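Local coordinates for flagellar motor switch protein FliG (Helicobacter pylori 26695, PDB 5WUJ), which forms part of the flagellar switch complex, which interacts with chemotaxis proteins and contacts motor components that determine the direction of flagellar rotation, at residues Leu10-Ser13 and Glu14-Ile18; Ile68-Asn72 and Gln73-Thr77; Lys98-Asp101 and Lys102-Lys105. All coordinates share one frame; numbering follows the deposited sequence.

The three contacts lie in the helical N-terminal domain of FliG and follow one another along the chain. Interaction 1 is the start of helix 12-23, interaction 2 the end of helix 55-71 and the loop behind it, and interaction 3 the last turns of helix 93-104. The first two belong together: helix 55-71 packs against residues 10-18, and the nearest atoms of the two contacts are about 5 Å apart, without touching. Both also touch a second protein, probably the FliF tail that this domain binds in the family. Interaction 3 touches no other chain of the assembly; its centre lies about 34 Å from that of interaction 1, on the opposite side of the domain's centre.

Interaction 1 of 3, residues Leu10-Ser13 and Glu14-Ile18; sequences LSMS and EKIAI
The first turn of helix 12-23 closes where Lys15 N bonds to Ser11 O at 2.9 Å, and Ile16 N to Met12 O and Ala17 N to Ser13 O continue the series. Ser11 is the N-cap, yet its hydroxyl makes no capping bond. The end is held instead by Glu14 three residues on, whose OE1 accepts Ser11 N at 2.7 Å and 166° through its anti lone pair, the reciprocal half of a capping box. With CG lying beside its own backbone N (chi1 -54°), the Glu14 chain folds back over the first turn. Leu10 closes the front of the helix: CD2 lies 3.9 Å from Glu14 CB, CB rests 3.9 Å from Lys15 CG, and CD1 meets Ile18 CD1 at 3.6 Å, those two side chains crossing at about a right angle. Met12 and Ile16, one turn apart on the helix, touch through CG and CD1 at 4.0 Å. Lys15 reaches out to a salt bridge with Glu64. The helix start is wedged between helix 37-50, met by Ser13, Glu14 and Ala17, and helix 55-71, where Leu10 lies on Ile57, Ile18 on Val61, and Met12 and Ile16 on Phe65.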
ATOM      1  N   LEU B  10      -4.300 -12.169  -5.404  1.00 44.68           N
ATOM      2  CA  LEU B  10      -2.957 -11.971  -4.874  1.00 36.56           C
ATOM      3  C   LEU B  10      -2.898 -12.437  -3.424  1.00 32.23           C
ATOM      4  O   LEU B  10      -3.747 -12.075  -2.610  1.00 33.15           O
ATOM      5  CB  LEU B  10      -2.552 -10.501  -4.954  1.00 30.47           C
ATOM      6  CG  LEU B  10      -2.268  -9.906  -6.326  1.00 36.74           C
ATOM      7  CD1 LEU B  10      -2.005  -8.424  -6.145  1.00 39.27           C
ATOM      8  CD2 LEU B  10      -1.086 -10.604  -7.001  1.00 34.88           C
ATOM      9  N   SER B  11      -1.906 -13.249  -3.100  1.00 31.52           N
ATOM     10  CA  SER B  11      -1.697 -13.535  -1.697  1.00 34.44           C
ATOM     11  C   SER B  11      -1.199 -12.282  -0.991  1.00 29.67           C
ATOM     12  O   SER B  11      -0.780 -11.293  -1.615  1.00 33.75           O
ATOM     13  CB  SER B  11      -0.700 -14.672  -1.523  1.00 40.08           C
ATOM     14  OG  SER B  11      -1.247 -15.861  -2.058  1.00 47.53           O
ATOM     15  N   MET B  12      -1.253 -12.325   0.338  1.00 28.99           N
ATOM     16  CA  MET B  12      -0.751 -11.205   1.122  1.00 28.08           C
ATOM     17  C   MET B  12       0.747 -11.003   0.881  1.00 33.94           C
ATOM     18  O   MET B  12       1.238  -9.868   0.829  1.00 33.12           O
ATOM     19  CB  MET B  12      -1.070 -11.441   2.601  1.00 28.09           C
ATOM     20  CG  MET B  12      -0.563 -10.362   3.533  1.00 40.59           C
ATOM     21  SD  MET B  12      -1.132  -8.704   3.058  1.00 48.83           S
ATOM     22  CE  MET B  12      -2.806  -8.702   3.676  1.00 42.90           C
ATOM     23  N   SER B  13       1.475 -12.103   0.681  1.00 31.60           N
ATOM     24  CA  SER B  13       2.899 -12.029   0.375  1.00 34.54           C
ATOM     25  C   SER B  13       3.145 -11.384  -0.986  1.00 26.42           C
ATOM     26  O   SER B  13       4.106 -10.627  -1.159  1.00 29.27           O
ATOM     27  CB  SER B  13       3.512 -13.440   0.443  1.00 41.30           C
ATOM     28  OG  SER B  13       4.597 -13.609  -0.451  1.00 52.05           O
ATOM     29  N   GLU B  14       2.289 -11.675  -1.966  1.00 22.17           N
ATOM     30  CA  GLU B  14       2.372 -11.005  -3.267  1.00 28.96           C
ATOM     31  C   GLU B  14       2.078  -9.519  -3.155  1.00 23.35           C
ATOM     32  O   GLU B  14       2.753  -8.697  -3.789  1.00 23.43           O
ATOM     33  CB  GLU B  14       1.406 -11.657  -4.251  1.00 25.01           C
ATOM     34  CG  GLU B  14       1.631 -13.161  -4.335  1.00 34.07           C
ATOM     35  CD  GLU B  14       0.835 -13.801  -5.425  1.00 51.17           C
ATOM     36  OE1 GLU B  14      -0.385 -14.013  -5.232  1.00 58.57           O
ATOM     37  OE2 GLU B  14       1.438 -14.100  -6.471  1.00 60.82           O
ATOM     38  N   LYS B  15       1.063  -9.157  -2.368  1.00 25.33           N
ATOM     39  CA  LYS B  15       0.766  -7.746  -2.137  1.00 23.92           C
ATOM     40  C   LYS B  15       1.948  -7.043  -1.488  1.00 26.67           C
ATOM     41  O   LYS B  15       2.262  -5.896  -1.828  1.00 21.62           O
ATOM     42  CB  LYS B  15      -0.468  -7.604  -1.256  1.00 22.05           C
ATOM     43  CG  LYS B  15      -1.741  -8.228  -1.846  1.00 33.52           C
ATOM     44  CD  LYS B  15      -2.953  -7.636  -1.174  1.00 33.32           C
ATOM     45  CE  LYS B  15      -4.238  -8.278  -1.607  1.00 36.01           C
ATOM     46  NZ  LYS B  15      -5.018  -8.633  -0.394  1.00 40.03           N
ATOM     47  N   ILE B  16       2.630  -7.723  -0.564  1.00 26.23           N
ATOM     48  CA  ILE B  16       3.752  -7.087   0.125  1.00 21.66           C
ATOM     49  C   ILE B  16       4.908  -6.857  -0.838  1.00 19.41           C
ATOM     50  O   ILE B  16       5.530  -5.793  -0.826  1.00 22.25           O
ATOM     51  CB  ILE B  16       4.170  -7.931   1.341  1.00 24.19           C
ATOM     52  CG1 ILE B  16       3.159  -7.766   2.478  1.00 29.24           C
ATOM     53  CG2 ILE B  16       5.579  -7.576   1.790  1.00 26.21           C
ATOM     54  CD1 ILE B  16       3.214  -8.915   3.517  1.00 27.46           C
ATOM     55  N   ALA B  17       5.201  -7.830  -1.709  1.00 17.95           N
ATOM     56  CA  ALA B  17       6.251  -7.622  -2.705  1.00 17.25           C
ATOM     57  C   ALA B  17       5.874  -6.508  -3.673  1.00 22.86           C
ATOM     58  O   ALA B  17       6.728  -5.692  -4.057  1.00 24.33           O
ATOM     59  CB  ALA B  17       6.521  -8.916  -3.469  1.00 19.07           C
ATOM     60  N   ILE B  18       4.596  -6.441  -4.065  1.00 17.18           N
ATOM     61  CA  ILE B  18       4.164  -5.345  -4.930  1.00 18.07           C
ATOM     62  C   ILE B  18       4.327  -4.006  -4.213  1.00 18.18           C
ATOM     63  O   ILE B  18       4.784  -3.020  -4.806  1.00 24.85           O
ATOM     64  CB  ILE B  18       2.719  -5.577  -5.418  1.00 19.65           C
ATOM     65  CG1 ILE B  18       2.721  -6.565  -6.593  1.00 27.42           C
ATOM     66  CG2 ILE B  18       2.075  -4.278  -5.864  1.00 18.14           C
ATOM     67  CD1 ILE B  18       1.438  -7.368  -6.717  1.00 19.42           C
TER

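Interaction 2 of 3, residues Ile68-Asn72 and Gln73-Thr77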
ATOM      1  N   ILE B  68      -4.551   0.248   6.159  1.00 25.86           N
ATOM      2  CA  ILE B  68      -4.005  -0.495   7.300  1.00 30.83           C
ATOM      3  C   ILE B  68      -3.174   0.420   8.198  1.00 29.54           C
ATOM      4  O   ILE B  68      -3.306   0.404   9.431  1.00 25.01           O
ATOM      5  CB  ILE B  68      -3.170  -1.687   6.796  1.00 32.79           C
ATOM      6  CG1 ILE B  68      -4.078  -2.752   6.181  1.00 34.12           C
ATOM      7  CG2 ILE B  68      -2.311  -2.254   7.915  1.00 33.58           C
ATOM      8  CD1 ILE B  68      -3.330  -3.820   5.419  1.00 40.80           C
ATOM      9  N   PHE B  69      -2.287   1.216   7.597  1.00 23.54           N
ATOM     10  CA  PHE B  69      -1.442   2.102   8.384  1.00 21.58           C
ATOM     11  C   PHE B  69      -2.250   3.222   9.038  1.00 28.44           C
ATOM     12  O   PHE B  69      -1.918   3.654  10.149  1.00 27.89           O
ATOM     13  CB  PHE B  69      -0.335   2.667   7.501  1.00 22.10           C
ATOM     14  CG  PHE B  69       0.627   1.631   6.999  1.00 27.39           C
ATOM     15  CD1 PHE B  69       0.860   0.475   7.716  1.00 41.09           C
ATOM     16  CD2 PHE B  69       1.319   1.820   5.821  1.00 36.73           C
ATOM     17  CE1 PHE B  69       1.756  -0.479   7.255  1.00 38.20           C
ATOM     18  CE2 PHE B  69       2.221   0.867   5.356  1.00 41.23           C
ATOM     19  CZ  PHE B  69       2.441  -0.284   6.081  1.00 30.35           C
ATOM     20  N   GLN B  70      -3.305   3.712   8.379  1.00 25.96           N
ATOM     21  CA  GLN B  70      -4.154   4.716   9.016  1.00 30.25           C
ATOM     22  C   GLN B  70      -4.854   4.132  10.235  1.00 39.70           C
ATOM     23  O   GLN B  70      -4.855   4.733  11.317  1.00 37.74           O
ATOM     24  CB  GLN B  70      -5.188   5.258   8.024  1.00 30.66           C
ATOM     25  CG  GLN B  70      -4.612   6.171   6.959  1.00 36.47           C
ATOM     26  CD  GLN B  70      -4.454   7.601   7.446  1.00 40.04           C
ATOM     27  OE1 GLN B  70      -5.076   8.008   8.421  1.00 44.26           O
ATOM     28  NE2 GLN B  70      -3.621   8.371   6.761  1.00 39.28           N
ATOM     29  N   SER B  71      -5.453   2.949  10.083  1.00 28.28           N
ATOM     30  CA  SER B  71      -6.273   2.422  11.163  1.00 38.29           C
ATOM     31  C   SER B  71      -5.444   1.935  12.346  1.00 43.72           C
ATOM     32  O   SER B  71      -5.955   1.902  13.472  1.00 48.63           O
ATOM     33  CB  SER B  71      -7.188   1.317  10.631  1.00 42.68           C
ATOM     34  OG  SER B  71      -6.451   0.281  10.023  1.00 55.99           O
ATOM     35  N   ASN B  72      -4.171   1.609  12.131  1.00 31.91           N
ATOM     36  CA  ASN B  72      -3.293   1.168  13.203  1.00 35.97           C
ATOM     37  C   ASN B  72      -2.328   2.243  13.678  1.00 33.09           C
ATOM     38  O   ASN B  72      -1.449   1.936  14.478  1.00 39.55           O
ATOM     39  CB  ASN B  72      -2.494  -0.064  12.766  1.00 46.15           C
ATOM     40  CG  ASN B  72      -3.380  -1.268  12.507  1.00 63.36           C
ATOM     41  OD1 ASN B  72      -3.892  -1.455  11.400  1.00 66.11           O
ATOM     42  ND2 ASN B  72      -3.583  -2.085  13.538  1.00 71.60           N
ATOM     43  N   GLN B  73      -2.444   3.483  13.191  1.00 31.52           N
ATOM     44  CA  GLN B  73      -1.678   4.647  13.669  1.00 42.70           C
ATOM     45  C   GLN B  73      -0.223   4.679  13.213  1.00 32.79           C
ATOM     46  O   GLN B  73       0.572   5.410  13.816  1.00 39.05           O
ATOM     47  CB  GLN B  73      -1.660   4.753  15.202  1.00 54.05           C
ATOM     48  CG  GLN B  73      -3.009   4.640  15.878  1.00 56.89           C
ATOM     49  CD  GLN B  73      -3.784   5.934  15.816  1.00 61.44           C
ATOM     50  OE1 GLN B  73      -4.301   6.305  14.764  1.00 60.87           O
ATOM     51  NE2 GLN B  73      -3.873   6.631  16.950  1.00 60.38           N
ATOM     52  N   TYR B  74       0.178   3.902  12.209  1.00 28.82           N
ATOM     53  CA  TYR B  74       1.537   4.072  11.696  1.00 31.87           C
ATOM     54  C   TYR B  74       1.639   5.336  10.861  1.00 32.50           C
ATOM     55  O   TYR B  74       2.707   5.952  10.797  1.00 32.15           O
ATOM     56  CB  TYR B  74       1.972   2.854  10.888  1.00 27.06           C
ATOM     57  CG  TYR B  74       2.150   1.603  11.728  1.00 31.17           C
ATOM     58  CD1 TYR B  74       3.301   1.389  12.468  1.00 36.63           C
ATOM     59  CD2 TYR B  74       1.163   0.640  11.767  1.00 40.44           C
ATOM     60  CE1 TYR B  74       3.452   0.257  13.231  1.00 45.04           C
ATOM     61  CE2 TYR B  74       1.303  -0.491  12.514  1.00 39.56           C
ATOM     62  CZ  TYR B  74       2.442  -0.682  13.246  1.00 44.92           C
ATOM     63  OH  TYR B  74       2.550  -1.826  13.983  1.00 54.44           O
ATOM     64  N   ILE B  75       0.535   5.739  10.236  1.00 34.66           N
ATOM     65  CA  ILE B  75       0.436   6.978   9.473  1.00 27.85           C
ATOM     66  C   ILE B  75      -0.634   7.837  10.130  1.00 33.48           C
ATOM     67  O   ILE B  75      -1.791   7.412  10.247  1.00 32.12           O
ATOM     68  CB  ILE B  75       0.093   6.715   8.001  1.00 26.34           C
ATOM     69  CG1 ILE B  75       1.240   5.971   7.326  1.00 23.29           C
ATOM     70  CG2 ILE B  75      -0.183   8.027   7.260  1.00 31.18           C
ATOM     71  CD1 ILE B  75       0.946   5.584   5.883  1.00 22.43           C
ATOM     72  N   ASN B  76      -0.246   9.035  10.575  1.00 33.96           N
ATOM     73  CA  ASN B  76      -1.174   9.959  11.212  1.00 40.85           C
ATOM     74  C   ASN B  76      -1.315  11.266  10.440  1.00 37.57           C
ATOM     75  O   ASN B  76      -1.769  12.262  11.002  1.00 47.57           O
ATOM     76  CB  ASN B  76      -0.745  10.230  12.652  1.00 50.70           C
ATOM     77  CG  ASN B  76      -1.353   9.240  13.629  1.00 66.09           C
ATOM     78  OD1 ASN B  76      -2.474   9.433  14.110  1.00 73.64           O
ATOM     79  ND2 ASN B  76      -0.619   8.163  13.921  1.00 64.54           N
ATOM     80  N   THR B  77      -0.924  11.290   9.167  1.00 39.65           N
ATOM     81  CA  THR B  77      -1.169  12.428   8.288  1.00 38.95           C
ATOM     82  C   THR B  77      -1.912  11.949   7.042  1.00 39.95           C
ATOM     83  O   THR B  77      -2.161  10.755   6.861  1.00 33.99           O
ATOM     84  CB  THR B  77       0.141  13.135   7.905  1.00 43.78           C
ATOM     85  OG1 THR B  77       0.920  12.286   7.052  1.00 38.79           O
ATOM     86  CG2 THR B  77       0.954  13.461   9.153  1.00 49.28           C
TER
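Phe69 is met by the chain turning back after its helix: Ile75 and Tyr74 touch its side chain from CB to the two CD atoms. CB comes first, 3.6 Å from Ile75 CD1; the same methyl continues to CD2 of the ring at 3.8 Å. On the other flank, Phe69 CD1 lies 4.1 Å from Tyr74 CD2, the two aromatic groups running obliquely to each other. Beyond, the ring leads away from the loop to an apolar side chain of another protein chain. The backbone makes a Schellman motif. Gln73 takes left-handed angles (phi 75°), its N bonds to Gln70 O at 3.3 Å, and Tyr74 N gives a weak bond to Phe69 O, which also accepts Ile75 N from above the carbonyl plane. Phe69 and Tyr74 are thus the apolar pair expected across such a helix end. Gln70, bent at chi2 (-83°), swings its amide over Ile75 CG2 so that NE2 reaches Thr77 O at 2.8 Å, with that oxygen in the plane of the amide. This pins the loop to the helix's last turn. The other protein packs on Tyr74 and Ile75 and bonds Thr77 OG1. The turn ends helix 55-71 and leads towards helix 79-91.

Interaction 3 of 3, residues Lys98-Asp101 and Lys102-Lys105; sequences KVMD and KLTK
Thr104 and the carbonyl of Met100 are joined twice in these last turns of helix 93-104. Thr104 OG1 donates to Met100 O at 2.8 Å, coming from above the carbonyl plane, while the backbone N of Thr104 approaches the same oxygen almost straight along the C=O direction at 2.9 Å. One carbonyl is therefore gripped by two donors of a single residue. The threonine hydroxyl can do this because OG1 stands beside its own backbone N (chi1 -41°), facing back down the helix. Just before it, Leu103 N bonds to Val99 O at 2.7 Å. The apolar side is built from Met100, Val99 and Leu103: Met100, bent at both chi2 and chi3, brings SD to 4.2 Å from Leu103 CD2, and the same methyl lies 4.5 Å from Val99 CG1. This flank faces helix 79-91, with Val99 on Leu87 and Leu91, Met100 on Leu87, and Leu103 on Ala83. The remaining face is looser. Lys98, Asp101, Lys102 and Lys105 are exposed, and the ion pairs of Asp101 with Lys97 and of Lys98 with Glu95 are long and weak. The backbone bonds here are longer: Lys102 N to Lys98 O at 3.3 Å, though straight, and a weak one from Lys105 N to Asp101 O at 3.4 Å. The chemistry implies an amphipathic end to the helix: an apolar edge joins it to its neighbour, a threonine doubles one bond of the final turn, and Lys102 and Lys105, near the helix end, would probably be favourable to the negative end of the helix dipole.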
ATOM      1  N   LYS B  98     -18.906  15.694  -3.274  1.00 49.14           N
ATOM      2  CA  LYS B  98     -19.683  16.721  -2.583  1.00 51.04           C
ATOM      3  C   LYS B  98     -19.439  16.667  -1.082  1.00 48.01           C
ATOM      4  O   LYS B  98     -19.344  17.713  -0.426  1.00 48.90           O
ATOM      5  CB  LYS B  98     -21.177  16.607  -2.927  1.00 55.93           C
ATOM      6  CG  LYS B  98     -21.415  16.421  -4.426  1.00 63.45           C
ATOM      7  CD  LYS B  98     -22.841  16.025  -4.786  1.00 64.61           C
ATOM      8  CE  LYS B  98     -23.882  16.800  -4.013  1.00 63.43           C
ATOM      9  NZ  LYS B  98     -25.109  16.964  -4.838  1.00 70.74           N
ATOM     10  N   VAL B  99     -19.302  15.460  -0.519  1.00 44.70           N
ATOM     11  CA  VAL B  99     -18.842  15.349   0.865  1.00 42.06           C
ATOM     12  C   VAL B  99     -17.442  15.939   1.006  1.00 43.25           C
ATOM     13  O   VAL B  99     -17.173  16.736   1.915  1.00 41.34           O
ATOM     14  CB  VAL B  99     -18.880  13.890   1.344  1.00 41.75           C
ATOM     15  CG1 VAL B  99     -18.195  13.766   2.711  1.00 36.68           C
ATOM     16  CG2 VAL B  99     -20.331  13.406   1.419  1.00 43.25           C
ATOM     17  N   MET B 100     -16.544  15.586   0.082  1.00 40.57           N
ATOM     18  CA  MET B 100     -15.161  16.039   0.195  1.00 39.95           C
ATOM     19  C   MET B 100     -15.063  17.562   0.192  1.00 42.74           C
ATOM     20  O   MET B 100     -14.315  18.141   0.990  1.00 42.34           O
ATOM     21  CB  MET B 100     -14.309  15.443  -0.923  1.00 39.67           C
ATOM     22  CG  MET B 100     -14.003  13.979  -0.680  1.00 37.34           C
ATOM     23  SD  MET B 100     -13.073  13.728   0.845  1.00 33.74           S
ATOM     24  CE  MET B 100     -11.713  14.873   0.559  1.00 35.55           C
ATOM     25  N   ASP B 101     -15.824  18.229  -0.677  1.00 45.89           N
ATOM     26  CA  ASP B 101     -15.823  19.689  -0.676  1.00 51.06           C
ATOM     27  C   ASP B 101     -16.279  20.237   0.674  1.00 54.81           C
ATOM     28  O   ASP B 101     -15.654  21.152   1.223  1.00 49.11           O
ATOM     29  CB  ASP B 101     -16.695  20.230  -1.809  1.00 52.96           C
ATOM     30  CG  ASP B 101     -16.099  19.963  -3.181  1.00 59.48           C
ATOM     31  OD1 ASP B 101     -14.854  19.877  -3.297  1.00 59.05           O
ATOM     32  OD2 ASP B 101     -16.881  19.871  -4.146  1.00 61.89           O
ATOM     33  N   LYS B 102     -17.353  19.677   1.240  1.00 54.10           N
ATOM     34  CA  LYS B 102     -17.767  20.114   2.571  1.00 54.32           C
ATOM     35  C   LYS B 102     -16.743  19.716   3.626  1.00 54.01           C
ATOM     36  O   LYS B 102     -16.587  20.421   4.629  1.00 61.25           O
ATOM     37  CB  LYS B 102     -19.151  19.555   2.925  1.00 55.69           C
ATOM     38  CG  LYS B 102     -20.303  20.299   2.272  1.00 61.44           C
ATOM     39  CD  LYS B 102     -21.379  20.675   3.283  1.00 65.99           C
ATOM     40  CE  LYS B 102     -22.520  21.439   2.615  1.00 68.52           C
ATOM     41  NZ  LYS B 102     -23.398  22.184   3.570  1.00 76.03           N
ATOM     42  N   LEU B 103     -16.014  18.620   3.400  1.00 55.52           N
ATOM     43  CA  LEU B 103     -15.052  18.140   4.389  1.00 58.61           C
ATOM     44  C   LEU B 103     -13.816  19.030   4.451  1.00 65.52           C
ATOM     45  O   LEU B 103     -13.248  19.233   5.533  1.00 68.29           O
ATOM     46  CB  LEU B 103     -14.654  16.697   4.068  1.00 40.65           C
ATOM     47  CG  LEU B 103     -14.097  15.815   5.179  1.00 40.45           C
ATOM     48  CD1 LEU B 103     -14.807  16.060   6.491  1.00 48.21           C
ATOM     49  CD2 LEU B 103     -14.257  14.366   4.781  1.00 37.61           C
ATOM     50  N   THR B 104     -13.368  19.550   3.301  1.00 56.06           N
ATOM     51  CA  THR B 104     -12.194  20.422   3.286  1.00 57.85           C
ATOM     52  C   THR B 104     -12.487  21.767   3.949  1.00 61.93           C
ATOM     53  O   THR B 104     -11.622  22.321   4.636  1.00 65.69           O
ATOM     54  CB  THR B 104     -11.695  20.615   1.849  1.00 56.55           C
ATOM     55  OG1 THR B 104     -11.759  19.364   1.148  1.00 52.75           O
ATOM     56  CG2 THR B 104     -10.268  21.131   1.837  1.00 47.57           C
ATOM     57  N   LYS B 105     -13.696  22.304   3.757  1.00 66.33           N
ATOM     58  CA  LYS B 105     -14.168  23.499   4.479  1.00 65.56           C
ATOM     59  C   LYS B 105     -14.504  23.181   5.940  1.00 72.31           C
ATOM     60  O   LYS B 105     -13.618  23.021   6.788  1.00 75.83           O
ATOM     61  CB  LYS B 105     -15.407  24.099   3.798  1.00 65.62           C
ATOM     62  CG  LYS B 105     -15.131  24.872   2.518  1.00 71.60           C
ATOM     63  CD  LYS B 105     -16.273  25.827   2.198  1.00 77.33           C
ATOM     64  CE  LYS B 105     -16.346  26.980   3.202  1.00 79.59           C
ATOM     65  NZ  LYS B 105     -17.608  27.783   3.098  1.00 72.41           N
TER